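Local atomic coordinates of omega-class glutathione S-transferase (Bombyx mori, PDB entry 3WD6), a protein that probably catalyses glutathione-dependent transferase and dehydroascorbate-reducing reactions, binding glutathione in a pocket of its thioredoxin-like N-terminal domain. Residues M35-Y40 with E229-F234; D61-P66 with E242-E247. All coordinates share one frame; numbering follows the deposited sequence.

Contact 1: residues M35-Y40 with E229-F234. With GSH (glutathione), chain J.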
loop_
_atom_site.group_PDB
_atom_site.type_symbol
_atom_site.label_atom_id
_atom_site.label_comp_id
_atom_site.label_asym_id
_atom_site.label_seq_id
_atom_site.Cartn_x
_atom_site.Cartn_y
_atom_site.Cartn_z
ATOM N N MET A 35 5.420 -8.031 2.928
ATOM C CA MET A 35 4.985 -9.109 2.044
ATOM C C MET A 35 4.421 -8.518 0.761
ATOM O O MET A 35 3.669 -7.540 0.792
ATOM C CB MET A 35 4.085 -10.139 2.717
ATOM C CG MET A 35 2.631 -9.922 2.549
ATOM S SD MET A 35 1.874 -10.758 1.112
ATOM C CE MET A 35 0.156 -10.527 1.634
ATOM N N ARG A 36 4.830 -9.119 -0.359
ATOM C CA ARG A 36 4.769 -8.497 -1.680
ATOM C C ARG A 36 3.373 -7.969 -2.024
ATOM O O ARG A 36 3.236 -6.952 -2.722
ATOM C CB ARG A 36 5.283 -9.476 -2.754
ATOM C CG ARG A 36 5.377 -8.904 -4.181
ATOM C CD ARG A 36 6.630 -8.058 -4.365
ATOM N NE ARG A 36 6.727 -7.474 -5.708
ATOM C CZ ARG A 36 5.929 -6.509 -6.180
ATOM N NH1 ARG A 36 4.931 -6.017 -5.434
ATOM N NH2 ARG A 36 6.134 -6.033 -7.406
ATOM N N TYR A 37 2.349 -8.641 -1.506
ATOM C CA TYR A 37 0.969 -8.352 -1.870
ATOM C C TYR A 37 0.285 -7.568 -0.761
ATOM O O TYR A 37 -0.907 -7.259 -0.852
ATOM C CB TYR A 37 0.238 -9.681 -2.176
ATOM C CG TYR A 37 0.974 -10.467 -3.245
ATOM C CD1 TYR A 37 0.684 -10.298 -4.596
ATOM C CD2 TYR A 37 2.005 -11.322 -2.906
ATOM C CE1 TYR A 37 1.394 -10.995 -5.579
ATOM C CE2 TYR A 37 2.709 -12.017 -3.866
ATOM C CZ TYR A 37 2.415 -11.846 -5.200
ATOM O OH TYR A 37 3.143 -12.564 -6.141
ATOM N N CYS A 38 1.030 -7.236 0.291
ATOM C CA CYS A 38 0.438 -6.446 1.364
ATOM C C CYS A 38 0.310 -4.952 1.003
ATOM O O CYS A 38 1.322 -4.251 0.828
ATOM C CB CYS A 38 1.203 -6.619 2.682
ATOM S SG CYS A 38 0.474 -5.605 4.015
ATOM N N PRO A 39 -0.937 -4.447 0.912
ATOM C CA PRO A 39 -1.030 -3.016 0.560
ATOM C C PRO A 39 -0.465 -2.128 1.654
ATOM O O PRO A 39 0.078 -1.057 1.323
ATOM C CB PRO A 39 -2.540 -2.760 0.396
ATOM C CG PRO A 39 -3.203 -3.850 1.195
ATOM C CD PRO A 39 -2.259 -5.064 1.117
ATOM N N TYR A 40 -0.601 -2.541 2.920
ATOM C CA TYR A 40 -0.106 -1.705 4.014
ATOM C C TYR A 40 1.403 -1.567 3.925
ATOM O O TYR A 40 1.949 -0.457 4.030
ATOM C CB TYR A 40 -0.550 -2.235 5.383
ATOM C CG TYR A 40 -2.032 -2.074 5.583
ATOM C CD1 TYR A 40 -2.580 -0.832 5.913
ATOM C CD2 TYR A 40 -2.898 -3.147 5.386
ATOM C CE1 TYR A 40 -3.946 -0.672 6.070
ATOM C CE2 TYR A 40 -4.274 -2.997 5.543
ATOM C CZ TYR A 40 -4.789 -1.759 5.887
ATOM O OH TYR A 40 -6.151 -1.609 6.028
ATOM N N GLU A 229 -2.485 -9.747 -14.102
ATOM C CA GLU A 229 -2.858 -11.151 -14.171
ATOM C C GLU A 229 -2.272 -11.890 -12.974
ATOM O O GLU A 229 -2.879 -12.825 -12.457
ATOM C CB GLU A 229 -2.400 -11.795 -15.486
ATOM C CG GLU A 229 -0.896 -12.025 -15.592
ATOM C CD GLU A 229 -0.144 -10.785 -16.038
ATOM O OE1 GLU A 229 -0.725 -9.665 -15.972
ATOM O OE2 GLU A 229 1.036 -10.935 -16.448
ATOM N N ILE A 230 -1.102 -11.463 -12.515
ATOM C CA ILE A 230 -0.525 -12.064 -11.313
ATOM C C ILE A 230 -1.334 -11.722 -10.068
ATOM O O ILE A 230 -1.529 -12.562 -9.174
ATOM C CB ILE A 230 0.911 -11.586 -11.067
ATOM C CG1 ILE A 230 1.816 -11.960 -12.254
ATOM C CG2 ILE A 230 1.416 -12.135 -9.726
ATOM C CD1 ILE A 230 1.928 -13.458 -12.472
ATOM N N LEU A 231 -1.789 -10.473 -9.995
ATOM C CA LEU A 231 -2.515 -10.026 -8.816
ATOM C C LEU A 231 -3.864 -10.745 -8.744
ATOM O O LEU A 231 -4.278 -11.197 -7.679
ATOM C CB LEU A 231 -2.673 -8.501 -8.833
ATOM C CG LEU A 231 -3.338 -7.836 -7.624
ATOM C CD1 LEU A 231 -2.601 -8.153 -6.324
ATOM C CD2 LEU A 231 -3.444 -6.322 -7.834
ATOM N N ALA A 232 -4.536 -10.857 -9.889
ATOM C CA ALA A 232 -5.779 -11.616 -9.973
ATOM C C ALA A 232 -5.569 -13.075 -9.577
ATOM O O ALA A 232 -6.395 -13.634 -8.857
ATOM C CB ALA A 232 -6.382 -11.526 -11.369
ATOM N N LYS A 233 -4.482 -13.691 -10.048
ATOM C CA LYS A 233 -4.183 -15.065 -9.643
ATOM C C LYS A 233 -4.085 -15.123 -8.122
ATOM O O LYS A 233 -4.763 -15.926 -7.462
ATOM C CB LYS A 233 -2.876 -15.563 -10.254
ATOM C CG LYS A 233 -2.901 -17.062 -10.608
ATOM C CD LYS A 233 -1.519 -17.736 -10.497
ATOM C CE LYS A 233 -0.900 -18.041 -11.862
ATOM N NZ LYS A 233 -0.098 -19.306 -11.833
ATOM N N PHE A 234 -3.252 -14.251 -7.563
ATOM C CA PHE A 234 -3.070 -14.207 -6.121
ATOM C C PHE A 234 -4.409 -14.092 -5.390
ATOM O O PHE A 234 -4.732 -14.918 -4.530
ATOM C CB PHE A 234 -2.138 -13.058 -5.733
ATOM C CG PHE A 234 -1.800 -13.030 -4.277
ATOM C CD1 PHE A 234 -0.829 -13.890 -3.762
ATOM C CD2 PHE A 234 -2.468 -12.168 -3.416
ATOM C CE1 PHE A 234 -0.513 -13.886 -2.408
ATOM C CE2 PHE A 234 -2.164 -12.153 -2.067
ATOM C CZ PHE A 234 -1.174 -13.018 -1.558
HETATM N N1 GSH J . -2.428 -1.073 10.830
HETATM C CA1 GSH J . -1.336 -1.855 10.237
HETATM C C1 GSH J . -0.449 -1.012 9.328
HETATM O O11 GSH J . 0.790 -1.302 9.144
HETATM O O12 GSH J . -0.952 0.022 8.764
HETATM C CB1 GSH J . -1.942 -3.039 9.495
HETATM C CG1 GSH J . -1.054 -3.840 8.598
HETATM C CD1 GSH J . -1.584 -5.196 8.205
HETATM O OE1 GSH J . -2.768 -5.490 8.332
HETATM N N2 GSH J . -0.694 -6.179 7.666
HETATM C CA2 GSH J . -1.267 -7.486 7.328
HETATM C C2 GSH J . -0.671 -8.508 8.272
HETATM O O2 GSH J . 0.528 -8.451 8.523
HETATM C CB2 GSH J . -0.908 -7.847 5.930
HETATM S SG2 GSH J . -1.806 -7.107 4.615
HETATM N N3 GSH J . -1.506 -9.538 8.850
HETATM C CA3 GSH J . -0.923 -10.528 9.758
HETATM C C3 GSH J . -1.592 -11.843 9.799
HETATM O O31 GSH J . -1.679 -12.531 8.746
HETATM O O32 GSH J . -2.059 -12.270 10.884
#
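In the turn that brings glutathione-binding Cys38 to the start of helix 39-51, Tyr37 lays its ring flat on that of Phe234, a residue of helix 228-240. The two rings form a face-to-face stack, with centroids 3.9 Å apart and planes at 8°. Overlap is extensive: Phe234 CD1 stands over the centre of the Tyr37 ring, and Tyr37 CG over the centre of the Phe234 ring. Tyr37 CB also rests on that Phe234 face as a CH-pi contact, 3.4 Å from Phe234 CE2. Phe234 CG lies anti to the backbone N (chi1 -174°), which carries it off the helix toward the turn. On the opposite face of the Tyr37 ring, the aliphatic CG of Arg36 lies offset toward the rim. Apolar groups of helix 228-240 reach the edge of the same ring, with Leu231 CD1 4.3 Å from Tyr37 CD1 and Ile230 CG2 4.0 Å from Tyr37 OH. Residues Met35 to Cys38 make a type I beta turn, closed by Cys38 N to Met35 O at 2.7 Å, and Cys38 takes the N-cap position of helix 39-51. This follows the thioredoxin-like plan of Omega glutathione transferases, in which the cysteine at a helix start serves the glutathione site. An alanine in place of Tyr37 keeps CB on the Phe234 face but removes the ring, which would probably open a gap between turn and helix and leave Leu231 CD1 without its apolar mate. Met35 CE approaches Phe234 CZ at 4.3 Å, while its SD accepts a weak hydrogen bond from Tyr37 N. Beyond Cys38, the Tyr40 ring has glutathione CB1 over one face, offset toward the rim, and its CD1 lies 3.4 Å from glutathione O12.

Contact 2: residues D61-P66 with E242-E247. With GSH (glutathione), chain J.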
loop_
_atom_site.group_PDB
_atom_site.type_symbol
_atom_site.label_atom_id
_atom_site.label_comp_id
_atom_site.label_asym_id
_atom_site.label_seq_id
_atom_site.Cartn_x
_atom_site.Cartn_y
_atom_site.Cartn_z
ATOM N N ASP A 61 6.220 -14.811 4.962
ATOM C CA ASP A 61 5.063 -15.696 4.816
ATOM C C ASP A 61 4.123 -15.468 6.006
ATOM O O ASP A 61 4.491 -15.730 7.152
ATOM C CB ASP A 61 5.549 -17.148 4.771
ATOM C CG ASP A 61 4.453 -18.123 4.406
ATOM O OD1 ASP A 61 3.394 -18.092 5.063
ATOM O OD2 ASP A 61 4.650 -18.925 3.463
ATOM N N LEU A 62 2.921 -14.964 5.741
ATOM C CA LEU A 62 2.008 -14.557 6.811
ATOM C C LEU A 62 1.074 -15.671 7.263
ATOM O O LEU A 62 0.233 -15.471 8.140
ATOM C CB LEU A 62 1.154 -13.378 6.352
ATOM C CG LEU A 62 1.879 -12.072 6.091
ATOM C CD1 LEU A 62 0.861 -11.024 5.687
ATOM C CD2 LEU A 62 2.659 -11.629 7.335
ATOM N N ILE A 63 1.196 -16.825 6.630
ATOM C CA ILE A 63 0.376 -17.973 6.961
ATOM C C ILE A 63 1.179 -18.796 7.947
ATOM O O ILE A 63 0.655 -19.280 8.955
ATOM C CB ILE A 63 0.066 -18.817 5.701
ATOM C CG1 ILE A 63 -0.914 -18.067 4.787
ATOM C CG2 ILE A 63 -0.486 -20.194 6.090
ATOM C CD1 ILE A 63 -2.255 -17.816 5.420
ATOM N N ASP A 64 2.468 -18.914 7.643
ATOM C CA ASP A 64 3.411 -19.692 8.427
ATOM C C ASP A 64 4.562 -18.763 8.844
ATOM O O ASP A 64 5.689 -18.851 8.309
ATOM C CB ASP A 64 3.922 -20.863 7.579
ATOM C CG ASP A 64 4.722 -21.865 8.382
ATOM O OD1 ASP A 64 4.526 -21.934 9.623
ATOM O OD2 ASP A 64 5.551 -22.584 7.769
ATOM N N LYS A 65 4.263 -17.870 9.795
ATOM C CA LYS A 65 5.176 -16.787 10.173
ATOM C C LYS A 65 6.470 -17.297 10.771
ATOM O O LYS A 65 6.468 -18.273 11.537
ATOM C CB LYS A 65 4.516 -15.828 11.168
ATOM C CG LYS A 65 3.442 -14.946 10.561
ATOM C CD LYS A 65 2.808 -14.033 11.614
ATOM C CE LYS A 65 1.491 -13.464 11.089
ATOM N NZ LYS A 65 0.751 -12.677 12.110
ATOM N N PRO A 66 7.589 -16.636 10.424
ATOM C CA PRO A 66 8.857 -16.917 11.104
ATOM C C PRO A 66 8.717 -16.684 12.609
ATOM O O PRO A 66 8.043 -15.748 13.081
ATOM C CB PRO A 66 9.824 -15.897 10.490
ATOM C CG PRO A 66 9.267 -15.630 9.129
ATOM C CD PRO A 66 7.754 -15.670 9.323
ATOM N N GLU A 242 -7.967 -20.952 -0.629
ATOM C CA GLU A 242 -6.715 -21.685 -0.828
ATOM C C GLU A 242 -5.570 -21.112 0.011
ATOM O O GLU A 242 -5.668 -20.011 0.558
ATOM C CB GLU A 242 -6.305 -21.677 -2.309
ATOM C CG GLU A 242 -7.140 -22.582 -3.209
ATOM C CD GLU A 242 -6.782 -22.437 -4.690
ATOM O OE1 GLU A 242 -6.059 -21.477 -5.050
ATOM O OE2 GLU A 242 -7.229 -23.286 -5.494
ATOM N N ARG A 243 -4.487 -21.876 0.109
ATOM C CA ARG A 243 -3.270 -21.405 0.752
ATOM C C ARG A 243 -2.549 -20.479 -0.227
ATOM O O ARG A 243 -2.363 -20.817 -1.407
ATOM C CB ARG A 243 -2.375 -22.587 1.116
ATOM C CG ARG A 243 -1.522 -22.366 2.348
ATOM C CD ARG A 243 -0.108 -22.001 1.971
ATOM N NE ARG A 243 0.761 -21.957 3.143
ATOM C CZ ARG A 243 1.839 -21.181 3.252
ATOM N NH1 ARG A 243 2.182 -20.367 2.250
ATOM N NH2 ARG A 243 2.574 -21.216 4.364
ATOM N N PRO A 244 -2.173 -19.286 0.248
ATOM C CA PRO A 244 -1.592 -18.297 -0.668
ATOM C C PRO A 244 -0.289 -18.795 -1.266
ATOM O O PRO A 244 0.474 -19.496 -0.593
ATOM C CB PRO A 244 -1.335 -17.088 0.238
ATOM C CG PRO A 244 -2.346 -17.245 1.376
ATOM C CD PRO A 244 -2.415 -18.740 1.597
ATOM N N ASN A 245 -0.064 -18.466 -2.534
ATOM C CA ASN A 245 1.244 -18.631 -3.145
ATOM C C ASN A 245 1.922 -17.250 -3.168
ATOM O O ASN A 245 1.517 -16.342 -3.910
ATOM C CB ASN A 245 1.111 -19.229 -4.547
ATOM C CG ASN A 245 2.456 -19.468 -5.214
ATOM O OD1 ASN A 245 3.518 -19.176 -4.643
ATOM N ND2 ASN A 245 2.421 -19.998 -6.435
ATOM N N TYR A 246 2.926 -17.088 -2.315
ATOM C CA TYR A 246 3.657 -15.828 -2.215
ATOM C C TYR A 246 4.783 -15.713 -3.245
ATOM O O TYR A 246 5.488 -14.718 -3.258
ATOM C CB TYR A 246 4.257 -15.673 -0.815
ATOM C CG TYR A 246 3.247 -15.564 0.314
ATOM C CD1 TYR A 246 2.314 -14.534 0.345
ATOM C CD2 TYR A 246 3.254 -16.468 1.372
ATOM C CE1 TYR A 246 1.393 -14.427 1.388
ATOM C CE2 TYR A 246 2.349 -16.365 2.420
ATOM C CZ TYR A 246 1.420 -15.346 2.427
ATOM O OH TYR A 246 0.514 -15.232 3.468
ATOM N N GLU A 247 4.959 -16.712 -4.103
ATOM C CA GLU A 247 6.115 -16.706 -5.002
ATOM C C GLU A 247 5.768 -16.545 -6.484
ATOM O O GLU A 247 6.630 -16.716 -7.363
ATOM C CB GLU A 247 6.970 -17.965 -4.786
ATOM C CG GLU A 247 7.425 -18.168 -3.341
ATOM C CD GLU A 247 8.127 -16.949 -2.772
ATOM O OE1 GLU A 247 9.079 -16.448 -3.415
ATOM O OE2 GLU A 247 7.724 -16.489 -1.683
HETATM N N1 GSH J . -2.428 -1.073 10.830
HETATM C CA1 GSH J . -1.336 -1.855 10.237
HETATM C C1 GSH J . -0.449 -1.012 9.328
HETATM O O11 GSH J . 0.790 -1.302 9.144
HETATM O O12 GSH J . -0.952 0.022 8.764
HETATM C CB1 GSH J . -1.942 -3.039 9.495
HETATM C CG1 GSH J . -1.054 -3.840 8.598
HETATM C CD1 GSH J . -1.584 -5.196 8.205
HETATM O OE1 GSH J . -2.768 -5.490 8.332
HETATM N N2 GSH J . -0.694 -6.179 7.666
HETATM C CA2 GSH J . -1.267 -7.486 7.328
HETATM C C2 GSH J . -0.671 -8.508 8.272
HETATM O O2 GSH J . 0.528 -8.451 8.523
HETATM C CB2 GSH J . -0.908 -7.847 5.930
HETATM S SG2 GSH J . -1.806 -7.107 4.615
HETATM N N3 GSH J . -1.506 -9.538 8.850
HETATM C CA3 GSH J . -0.923 -10.528 9.758
HETATM C C3 GSH J . -1.592 -11.843 9.799
HETATM O O31 GSH J . -1.679 -12.531 8.746
HETATM O O32 GSH J . -2.059 -12.270 10.884
#
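The loop after strand 56-60 and the loop after helix 228-240 run past each other in opposite directions, Asp61 CA lying 7.2 Å from Tyr246 CA and Ile63 opposite Pro244. Asp61 and Arg243 meet tip to tip in a salt bridge. The guanidinium grips a single carboxylate oxygen end-on: NH1 reaches Asp61 OD2 at 3.1 Å, on its syn lone pair, and NH2 reaches the same OD2 at 3.2 Å. Both bonds stay in the guanidinium plane, although the carboxylate is turned 64° from it. Asp61 OD1, which takes a weak hydrogen bond from NH2, mainly serves its own loop, accepting from Ile63 N at 3.0 Å as an Asx turn and from Asp64 N at 2.9 Å. Asp61 CG is anti to the backbone N (chi1 -171°), and the carboxylate crosses the edge of the Tyr246 ring nearly at a right angle, with OD1 3.3 Å from Tyr246 CE2. Ile63 packs beside them. Its CG2 sits over a guanidinium face, while CG1 touches Pro244 CD at 3.6 Å and also meets Tyr246 OH. That hydroxyl accepts a weak hydrogen bond from Leu62 N. The 61-66 loop thus faces the second loop with Asp61 and Ile63, and glutathione with Leu62 and Lys65. Leu62 CD1 lies 3.6 Å from glutathione CB2, and the extended Lys65 chain sends NZ to glutathione O32 in a weak hydrogen bond; NZ is also hydrogen-bonded to Ala76 O. With two backbone N-H groups on OD1 and the guanidinium chiefly on OD2, Asp61 is likely to remain ionised, and its carboxylate would hold the Asx turn and tie it to the C-terminal tail.

How the contacts relate
Contacts 1 and 2, their centres about 12 Å apart, touch each other, and their segments alternate along the chain: 35-40 and 61-66 come from the thioredoxin-like part, 229-234 and 242-247 from the last helix and the tail after it. Met35 joins the two, its SD 3.7 Å from Tyr246 CE1 and its CG 3.8 Å from Leu62 CD1. The tail backbone adds to this, with Asn245 O 3.4 Å from Phe234 CD1. Both contacts border glutathione: 35-40 follows its gamma-glutamyl and cysteinyl parts through Tyr40 and Cys38, and 61-66 its cysteinyl and glycine parts through Leu62 and Lys65, while Val78, Glu91 and Ser92 add further hydrogen bonds.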